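Local coordinates for uncharacterized protein (Parabacteroides merdae, PDB 4R7F) that is of unknown function but builds three immunoglobulin-like beta-sandwich domains, the first resembling the N-terminal domain of type 9 secretion system plug proteins, at residues A[4-9]-A[315-320]; A[12-17]-A[128-133]. All blocks are in the same frame, centred on the assembly; numbering follows the deposited sequence. Where two conformers were deposited one is given.

In the fold
Contact 2 lies within the first beta-sandwich, where 12-17 of one sheet packs over 128-133 of the other; contact 1 lies at the edge of that sandwich, where 4-9 meets the distant loop 315-320. Their centres are about 11 Å apart. Strand 8-9 joins them, pairing antiparallel with strand 129-138: Asp8 O lies 3.0 Å from Thr132 N, a probable hydrogen bond. A second, weak tie of 3.4 Å runs from Asn315 ND2 to Leu17 O. Along the chain contact 2 is nested inside contact 1. Neither contact contains a magnesium ligand; a TRS molecule, probably from the crystallisation liquor, lies about 4 Å from the Val317 side chain and is hydrogen-bonded to Leu318 N.

Contact 1: residues A[4-9]-A[315-320]; sequences KFFTDV and NNVLDE
Two partners grip Asp319 OD2: the ammonium of Lys321, in a salt bridge, and water 2, which donates to it over 2.7 Å. The same water donates a longer bond, 3.2 Å, to Asp8 OD2, so it stands between two carboxylates whose OD2 atoms are 4.4 Å apart. Two acids this close would repel; Lys321 also forms a salt bridge with Asp8 OD1 and probably offsets their charge, keeping both ionised. Water 3 rests near Asp8 OD1 and Asn315 OD1. The backbones are bridged too, since water 1 donates to Thr7 O over 2.7 Å and to Asn315 O over 2.9 Å. No direct hydrogen bond links the two segments.

Direct touching is shared by Val317 and Asn315, the latter met by Thr7. Val317 CG2, anti to its own carbonyl carbon, presses on Thr7 O at 3.4 Å and meets the edge of the Phe6 ring, near the ring plane, 4.0 Å from CD2. A short branched valine suits this spot, because its two methyls let one residue touch ring, carbonyl and carboxylate: CG2 serves the first two, and both lie near Asp8 OD1. Thr7 lays its methyl CG2 across the Asn315 amide, 3.7 Å from ND2, while its OG1 bonds Cys134 N. Asparagine fits the left-handed backbone conformation at Asn315 (phi 57°), a state this residue tolerates well. Together these features typify a hydrated domain interface: the N-terminal edge of the first immunoglobulin-like sandwich meets a loop linking strands 305-310 and 325-327 through bridging waters, a lysine shared by two aspartates, and van der Waals contact.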
ATOM      1  N   LYS A   4      -8.545  12.367 -29.368  1.00 41.89           N
ATOM      2  CA  LYS A   4      -8.018  11.560 -28.267  1.00 39.21           C
ATOM      3  C   LYS A   4      -9.010  10.506 -27.838  1.00 36.90           C
ATOM      4  O   LYS A   4     -10.212  10.758 -27.827  1.00 39.84           O
ATOM      5  CB  LYS A   4      -7.626  12.456 -27.080  1.00 41.30           C
ATOM      6  CG  LYS A   4      -6.311  13.182 -27.355  1.00 49.46           C
ATOM      7  CD  LYS A   4      -5.879  14.101 -26.235  1.00 54.12           C
ATOM      8  CE  LYS A   4      -4.902  15.130 -26.786  1.00 59.89           C
ATOM      9  NZ  LYS A   4      -3.920  15.589 -25.768  1.00 73.20           N
ATOM     10  N   PHE A   5      -8.485   9.327 -27.499  1.00 32.53           N
ATOM     11  CA  PHE A   5      -9.282   8.203 -27.058  1.00 28.40           C
ATOM     12  C   PHE A   5      -9.148   8.106 -25.547  1.00 33.77           C
ATOM     13  O   PHE A   5      -8.051   8.172 -25.001  1.00 33.32           O
ATOM     14  CB  PHE A   5      -8.823   6.893 -27.704  1.00 31.66           C
ATOM     15  CG  PHE A   5      -8.951   6.888 -29.191  1.00 39.25           C
ATOM     16  CD1 PHE A   5      -8.036   7.549 -29.972  1.00 37.99           C
ATOM     17  CD2 PHE A   5     -10.014   6.256 -29.803  1.00 41.97           C
ATOM     18  CE1 PHE A   5      -8.190   7.596 -31.351  1.00 40.77           C
ATOM     19  CE2 PHE A   5     -10.159   6.275 -31.162  1.00 35.48           C
ATOM     20  CZ  PHE A   5      -9.261   6.955 -31.941  1.00 34.82           C
ATOM     21  N   PHE A   6     -10.280   7.962 -24.890  1.00 29.51           N
ATOM     22  CA  PHE A   6     -10.325   7.868 -23.460  1.00 30.36           C
ATOM     23  C   PHE A   6     -11.485   7.006 -23.097  1.00 28.23           C
ATOM     24  O   PHE A   6     -12.451   6.880 -23.863  1.00 28.85           O
ATOM     25  CB  PHE A   6     -10.429   9.257 -22.807  1.00 34.02           C
ATOM     26  CG  PHE A   6     -11.606  10.082 -23.238  1.00 28.63           C
ATOM     27  CD1 PHE A   6     -11.529  10.901 -24.368  1.00 34.73           C
ATOM     28  CD2 PHE A   6     -12.757  10.110 -22.484  1.00 27.97           C
ATOM     29  CE1 PHE A   6     -12.590  11.706 -24.746  1.00 34.40           C
ATOM     30  CE2 PHE A   6     -13.847  10.911 -22.863  1.00 31.52           C
ATOM     31  CZ  PHE A   6     -13.768  11.711 -23.992  1.00 33.03           C
ATOM     32  N   THR A   7     -11.390   6.374 -21.949  1.00 28.59           N
ATOM     33  CA  THR A   7     -12.487   5.535 -21.504  1.00 27.68           C
ATOM     34  C   THR A   7     -13.710   6.387 -21.280  1.00 33.79           C
ATOM     35  O   THR A   7     -13.689   7.312 -20.460  1.00 30.95           O
ATOM     36  CB  THR A   7     -12.114   4.806 -20.240  1.00 26.54           C
ATOM     37  OG1 THR A   7     -10.993   3.962 -20.538  1.00 25.98           O
ATOM     38  CG2 THR A   7     -13.307   3.968 -19.716  1.00 28.21           C
ATOM     39  N   ASP A   8     -14.752   6.075 -22.036  1.00 32.00           N
ATOM     40  CA  ASP A   8     -16.022   6.809 -22.022  1.00 33.50           C
ATOM     41  C   ASP A   8     -17.188   5.990 -22.606  1.00 31.96           C
ATOM     42  O   ASP A   8     -17.000   5.128 -23.424  1.00 33.01           O
ATOM     43  CB  ASP A   8     -15.863   8.078 -22.833  1.00 36.43           C
ATOM     44  CG  ASP A   8     -16.925   9.121 -22.527  1.00 39.91           C
ATOM     45  OD1 ASP A   8     -17.557   9.091 -21.440  1.00 28.76           O
ATOM     46  OD2 ASP A   8     -17.123   9.980 -23.404  1.00 49.12           O
ATOM     47  N   VAL A   9     -18.387   6.243 -22.124  1.00 33.30           N
ATOM     48  CA  VAL A   9     -19.585   5.584 -22.586  1.00 34.20           C
ATOM     49  C   VAL A   9     -20.412   6.577 -23.395  1.00 33.52           C
ATOM     50  O   VAL A   9     -20.627   7.676 -22.951  1.00 39.52           O
ATOM     51  CB  VAL A   9     -20.416   5.102 -21.390  1.00 33.70           C
ATOM     52  CG1 VAL A   9     -21.785   4.586 -21.836  1.00 42.37           C
ATOM     53  CG2 VAL A   9     -19.667   4.020 -20.660  1.00 33.27           C
ATOM     54  N   ASN A 315     -16.213   7.224 -15.016  1.00 28.62           N
ATOM     55  CA  ASN A 315     -14.938   7.001 -15.699  1.00 28.54           C
ATOM     56  C   ASN A 315     -14.005   8.211 -15.605  1.00 28.84           C
ATOM     57  O   ASN A 315     -13.182   8.469 -16.499  1.00 24.28           O
ATOM     58  CB  ASN A 315     -15.212   6.628 -17.158  1.00 30.63           C
ATOM     59  CG  ASN A 315     -16.143   5.435 -17.273  1.00 36.22           C
ATOM     60  OD1 ASN A 315     -17.312   5.546 -17.688  1.00 40.11           O
ATOM     61  ND2 ASN A 315     -15.633   4.289 -16.886  1.00 37.59           N
ATOM     62  N   ASN A 316     -14.145   8.972 -14.522  1.00 26.11           N
ATOM     63  CA  ASN A 316     -13.367  10.204 -14.379  1.00 30.13           C
ATOM     64  C   ASN A 316     -13.424  11.169 -15.598  1.00 27.60           C
ATOM     65  O   ASN A 316     -12.508  11.916 -15.852  1.00 27.73           O
ATOM     66  CB  ASN A 316     -11.935   9.868 -13.967  1.00 26.94           C
ATOM     67  CG  ASN A 316     -11.848   9.408 -12.519  1.00 30.63           C
ATOM     68  OD1 ASN A 316     -12.550   9.904 -11.646  1.00 32.25           O
ATOM     69  ND2 ASN A 316     -11.018   8.446 -12.276  1.00 33.21           N
ATOM     70  N   VAL A 317     -14.550  11.158 -16.310  1.00 29.32           N
ATOM     71  CA  VAL A 317     -14.821  12.101 -17.388  1.00 25.58           C
ATOM     72  C   VAL A 317     -15.589  13.319 -16.863  1.00 25.61           C
ATOM     73  O   VAL A 317     -16.609  13.192 -16.193  1.00 27.33           O
ATOM     74  CB  VAL A 317     -15.603  11.375 -18.517  1.00 28.93           C
ATOM     75  CG1 VAL A 317     -16.058  12.306 -19.649  1.00 25.42           C
ATOM     76  CG2 VAL A 317     -14.765  10.217 -19.051  1.00 25.20           C
ATOM     77  N   LEU A 318     -15.067  14.498 -17.180  1.00 27.91           N
ATOM     78  CA  LEU A 318     -15.706  15.763 -16.868  1.00 28.61           C
ATOM     79  C   LEU A 318     -16.351  16.228 -18.151  1.00 30.04           C
ATOM     80  O   LEU A 318     -15.673  16.747 -19.033  1.00 27.73           O
ATOM     81  CB  LEU A 318     -14.687  16.803 -16.374  1.00 25.37           C
ATOM     82  CG  LEU A 318     -13.853  16.334 -15.177  1.00 28.19           C
ATOM     83  CD1 LEU A 318     -12.940  17.472 -14.753  1.00 33.41           C
ATOM     84  CD2 LEU A 318     -14.770  15.931 -14.045  1.00 31.15           C
ATOM     85  N   ASP A 319     -17.669  16.011 -18.237  1.00 27.88           N
ATOM     86  CA  ASP A 319     -18.493  16.435 -19.347  1.00 24.64           C
ATOM     87  C   ASP A 319     -19.983  16.601 -18.904  1.00 26.63           C
ATOM     88  O   ASP A 319     -20.302  16.614 -17.721  1.00 27.20           O
ATOM     89  CB  ASP A 319     -18.344  15.417 -20.489  1.00 27.06           C
ATOM     90  CG  ASP A 319     -19.079  14.070 -20.219  1.00 34.91           C
ATOM     91  OD1 ASP A 319     -19.628  13.853 -19.090  1.00 31.15           O
ATOM     92  OD2 ASP A 319     -19.090  13.211 -21.155  1.00 33.90           O
ATOM     93  N   GLU A 320     -20.882  16.707 -19.865  1.00 25.62           N
ATOM     94  CA  GLU A 320     -22.284  17.014 -19.607  1.00 26.24           C
ATOM     95  C   GLU A 320     -22.974  15.916 -18.844  1.00 27.34           C
ATOM     96  O   GLU A 320     -24.001  16.159 -18.268  1.00 26.00           O
ATOM     97  CB  GLU A 320     -23.050  17.203 -20.929  1.00 31.38           C
ATOM     98  CG  GLU A 320     -22.589  18.423 -21.722  1.00 61.49           C
ATOM     99  CD  GLU A 320     -21.451  18.172 -22.731  1.00 63.70           C
ATOM    100  OE1 GLU A 320     -20.911  17.020 -22.853  1.00 43.88           O
ATOM    101  OE2 GLU A 320     -21.100  19.178 -23.394  1.00 58.88           O
TER
HETATM  102  O   HOH W   1     -11.749   8.370 -18.978  1.00 25.71           O
HETATM  103  O   HOH W   2     -17.005  13.137 -22.931  1.00 42.71           O
HETATM  104  O   HOH W   3     -18.461   8.093 -19.011  1.00 47.51           O

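Contact 2: residues A[12-17]-A[128-133]; sequences KQIKTL and QIIFTA
Lys12 opens the first segment with its carbonyl O taking a weak 3.4 Å hydrogen bond from Lys15 NZ, which spans the turn into strand 14-21. Ile14 is the first residue to face the other sheet. Ile130 crosses it at about a right angle, its CD1 resting on the CG1-CD1 end, 3.7 Å from Ile14 CD1. The second branch of Ile14, CG2, lies 3.9 Å from Phe131 CD2; beta-branching lets isoleucine serve both neighbours. Tyr53 flanks both isoleucines. Thr16 has a positive phi of 62°, which upsets the usual two-residue repeat of a strand and lets Leu17 point to the same side as Ile14. Leu17, with CG anti to the backbone N, sets CD1 over one face of the Phe131 ring in a CH-pi contact, 3.9 Å from the centroid and 24° off the ring normal. Its CD2 lies 3.9 Å from Thr132 O.

Phe131 thus receives Leu17 over one face and Ile14 obliquely, and Phe43 of strand 39-46 adds an edge-to-face ring contact. An alanine in place of Phe131 would lose the ring that meets all three, and would probably loosen the packing between the sheets. Although the strands run nearly parallel (5°), their axes come no closer than 8.7 Å and no hydrogen bond joins them, as expected of strands in opposite sheets whose side chains fill the core of an immunoglobulin-like beta-sandwich.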
ATOM      1  N   LYS A  12     -26.827   5.414 -23.895  1.00 34.76           N
ATOM      2  CA  LYS A  12     -27.630   5.392 -22.676  1.00 34.96           C
ATOM      3  C   LYS A  12     -27.968   3.985 -22.193  1.00 40.58           C
ATOM      4  O   LYS A  12     -28.382   3.839 -21.035  1.00 34.67           O
ATOM      5  CB  LYS A  12     -28.883   6.189 -22.868  1.00 32.47           C
ATOM      6  CG  LYS A  12     -28.584   7.643 -23.143  1.00 33.63           C
ATOM      7  CD  LYS A  12     -29.817   8.377 -23.616  1.00 31.48           C
ATOM      8  CE  LYS A  12     -29.555   9.859 -23.783  1.00 37.98           C
ATOM      9  NZ  LYS A  12     -30.412  10.423 -24.848  1.00 36.90           N
ATOM     10  N   GLN A  13     -27.806   2.989 -23.085  1.00 49.00           N
ATOM     11  CA  GLN A  13     -28.121   1.592 -22.700  0.50 52.09           C
ATOM     12  C   GLN A  13     -26.912   0.851 -22.071  1.00 45.96           C
ATOM     13  O   GLN A  13     -27.074  -0.238 -21.550  1.00 48.24           O
ATOM     14  CB  GLN A  13     -28.728   0.766 -23.860  0.50 61.41           C
ATOM     15  CG  GLN A  13     -30.136   1.162 -24.352  0.50 70.93           C
ATOM     16  CD  GLN A  13     -31.272   1.088 -23.320  0.50 58.91           C
ATOM     17  OE1 GLN A  13     -31.214   1.694 -22.245  0.50 37.65           O
ATOM     18  NE2 GLN A  13     -32.349   0.410 -23.693  0.50 57.07           N
ATOM     19  N   ILE A  14     -25.731   1.462 -22.040  1.00 36.16           N
ATOM     20  CA  ILE A  14     -24.521   0.845 -21.484  1.00 30.32           C
ATOM     21  C   ILE A  14     -24.242   1.435 -20.091  1.00 28.94           C
ATOM     22  O   ILE A  14     -24.222   2.650 -19.912  1.00 32.39           O
ATOM     23  CB  ILE A  14     -23.317   1.124 -22.460  1.00 35.93           C
ATOM     24  CG1 ILE A  14     -23.557   0.472 -23.830  1.00 38.32           C
ATOM     25  CG2 ILE A  14     -21.964   0.719 -21.887  1.00 36.94           C
ATOM     26  CD1 ILE A  14     -23.745  -1.026 -23.776  1.00 42.77           C
ATOM     27  N   LYS A  15     -23.994   0.596 -19.095  1.00 31.07           N
ATOM     28  CA  LYS A  15     -23.715   1.106 -17.750  1.00 27.25           C
ATOM     29  C   LYS A  15     -22.607   0.310 -17.135  1.00 31.67           C
ATOM     30  O   LYS A  15     -22.347  -0.834 -17.541  1.00 32.77           O
ATOM     31  CB  LYS A  15     -24.933   0.992 -16.853  1.00 34.02           C
ATOM     32  CG  LYS A  15     -26.155   1.749 -17.329  1.00 37.34           C
ATOM     33  CD  LYS A  15     -25.970   3.248 -17.196  1.00 43.04           C
ATOM     34  CE  LYS A  15     -27.290   3.964 -17.471  1.00 50.47           C
ATOM     35  NZ  LYS A  15     -27.150   5.275 -18.179  1.00 49.07           N
ATOM     36  N   THR A  16     -21.937   0.941 -16.174  1.00 28.11           N
ATOM     37  CA  THR A  16     -21.016   0.272 -15.248  1.00 28.49           C
ATOM     38  C   THR A  16     -19.873  -0.334 -16.018  1.00 30.24           C
ATOM     39  O   THR A  16     -19.472  -1.495 -15.811  1.00 37.62           O
ATOM     40  CB  THR A  16     -21.783  -0.759 -14.384  1.00 31.99           C
ATOM     41  OG1 THR A  16     -22.974  -0.131 -13.879  1.00 31.38           O
ATOM     42  CG2 THR A  16     -20.949  -1.240 -13.236  1.00 32.02           C
ATOM     43  N   LEU A  17     -19.358   0.467 -16.940  1.00 32.72           N
ATOM     44  CA  LEU A  17     -18.141   0.111 -17.649  1.00 36.46           C
ATOM     45  C   LEU A  17     -16.965   0.110 -16.679  1.00 37.23           C
ATOM     46  O   LEU A  17     -16.684   1.117 -16.059  1.00 35.33           O
ATOM     47  CB  LEU A  17     -17.863   1.091 -18.758  1.00 29.26           C
ATOM     48  CG  LEU A  17     -16.579   0.865 -19.536  1.00 30.73           C
ATOM     49  CD1 LEU A  17     -16.639  -0.435 -20.318  1.00 33.91           C
ATOM     50  CD2 LEU A  17     -16.376   2.035 -20.483  1.00 33.48           C
ATOM     51  N   GLN A 128     -21.567   3.396 -35.353  1.00 56.25           N
ATOM     52  CA  GLN A 128     -21.864   4.055 -34.068  0.50 61.00           C
ATOM     53  C   GLN A 128     -21.167   3.329 -32.897  1.00 54.51           C
ATOM     54  O   GLN A 128     -21.568   2.259 -32.423  1.00 42.10           O
ATOM     55  CB  GLN A 128     -23.368   4.258 -33.836  0.50 59.66           C
ATOM     56  CG  GLN A 128     -23.724   5.118 -32.613  0.50 65.05           C
ATOM     57  CD  GLN A 128     -23.226   6.570 -32.643  0.50 65.88           C
ATOM     58  OE1 GLN A 128     -22.756   7.088 -33.661  0.50 59.19           O
ATOM     59  NE2 GLN A 128     -23.339   7.233 -31.502  0.50 61.38           N
ATOM     60  N   ILE A 129     -20.079   3.946 -32.438  1.00 45.12           N
ATOM     61  CA  ILE A 129     -19.332   3.433 -31.299  1.00 42.70           C
ATOM     62  C   ILE A 129     -20.137   3.726 -30.041  1.00 47.54           C
ATOM     63  O   ILE A 129     -20.470   4.896 -29.782  1.00 45.04           O
ATOM     64  CB  ILE A 129     -17.945   4.102 -31.149  1.00 47.75           C
ATOM     65  CG1 ILE A 129     -17.066   3.872 -32.393  1.00 50.81           C
ATOM     66  CG2 ILE A 129     -17.237   3.575 -29.909  1.00 42.16           C
ATOM     67  CD1 ILE A 129     -17.042   2.441 -32.880  1.00 41.52           C
ATOM     68  N   ILE A 130     -20.437   2.670 -29.268  1.00 37.36           N
ATOM     69  CA  ILE A 130     -21.186   2.828 -28.033  1.00 38.59           C
ATOM     70  C   ILE A 130     -20.356   3.085 -26.774  1.00 37.39           C
ATOM     71  O   ILE A 130     -20.873   3.659 -25.808  1.00 40.84           O
ATOM     72  CB  ILE A 130     -22.147   1.645 -27.758  1.00 45.38           C
ATOM     73  CG1 ILE A 130     -21.406   0.338 -27.553  1.00 41.26           C
ATOM     74  CG2 ILE A 130     -23.173   1.530 -28.878  1.00 46.31           C
ATOM     75  CD1 ILE A 130     -22.341  -0.779 -27.172  1.00 45.77           C
ATOM     76  N   PHE A 131     -19.117   2.595 -26.746  1.00 36.86           N
ATOM     77  CA  PHE A 131     -18.145   2.995 -25.732  1.00 29.02           C
ATOM     78  C   PHE A 131     -16.737   2.692 -26.197  1.00 32.56           C
ATOM     79  O   PHE A 131     -16.533   1.901 -27.089  1.00 37.02           O
ATOM     80  CB  PHE A 131     -18.440   2.352 -24.384  1.00 30.04           C
ATOM     81  CG  PHE A 131     -18.069   0.893 -24.272  1.00 32.98           C
ATOM     82  CD1 PHE A 131     -16.756   0.511 -24.047  1.00 33.42           C
ATOM     83  CD2 PHE A 131     -19.048  -0.086 -24.309  1.00 39.86           C
ATOM     84  CE1 PHE A 131     -16.408  -0.816 -23.893  1.00 33.74           C
ATOM     85  CE2 PHE A 131     -18.714  -1.422 -24.153  1.00 43.49           C
ATOM     86  CZ  PHE A 131     -17.402  -1.789 -23.952  1.00 39.71           C
ATOM     87  N   THR A 132     -15.792   3.373 -25.584  1.00 34.70           N
ATOM     88  CA  THR A 132     -14.373   3.128 -25.712  1.00 35.92           C
ATOM     89  C   THR A 132     -13.821   2.734 -24.334  1.00 33.06           C
ATOM     90  O   THR A 132     -14.144   3.361 -23.335  1.00 34.84           O
ATOM     91  CB  THR A 132     -13.723   4.415 -26.214  1.00 32.83           C
ATOM     92  OG1 THR A 132     -14.341   4.754 -27.445  1.00 36.16           O
ATOM     93  CG2 THR A 132     -12.256   4.255 -26.446  1.00 39.66           C
ATOM     94  N   ALA A 133     -13.043   1.659 -24.273  1.00 34.16           N
ATOM     95  CA  ALA A 133     -12.322   1.283 -23.058  1.00 27.26           C
ATOM     96  C   ALA A 133     -10.832   1.296 -23.323  1.00 30.31           C
ATOM     97  O   ALA A 133     -10.366   0.731 -24.301  1.00 32.98           O
ATOM     98  CB  ALA A 133     -12.737  -0.071 -22.584  1.00 33.83           C
TER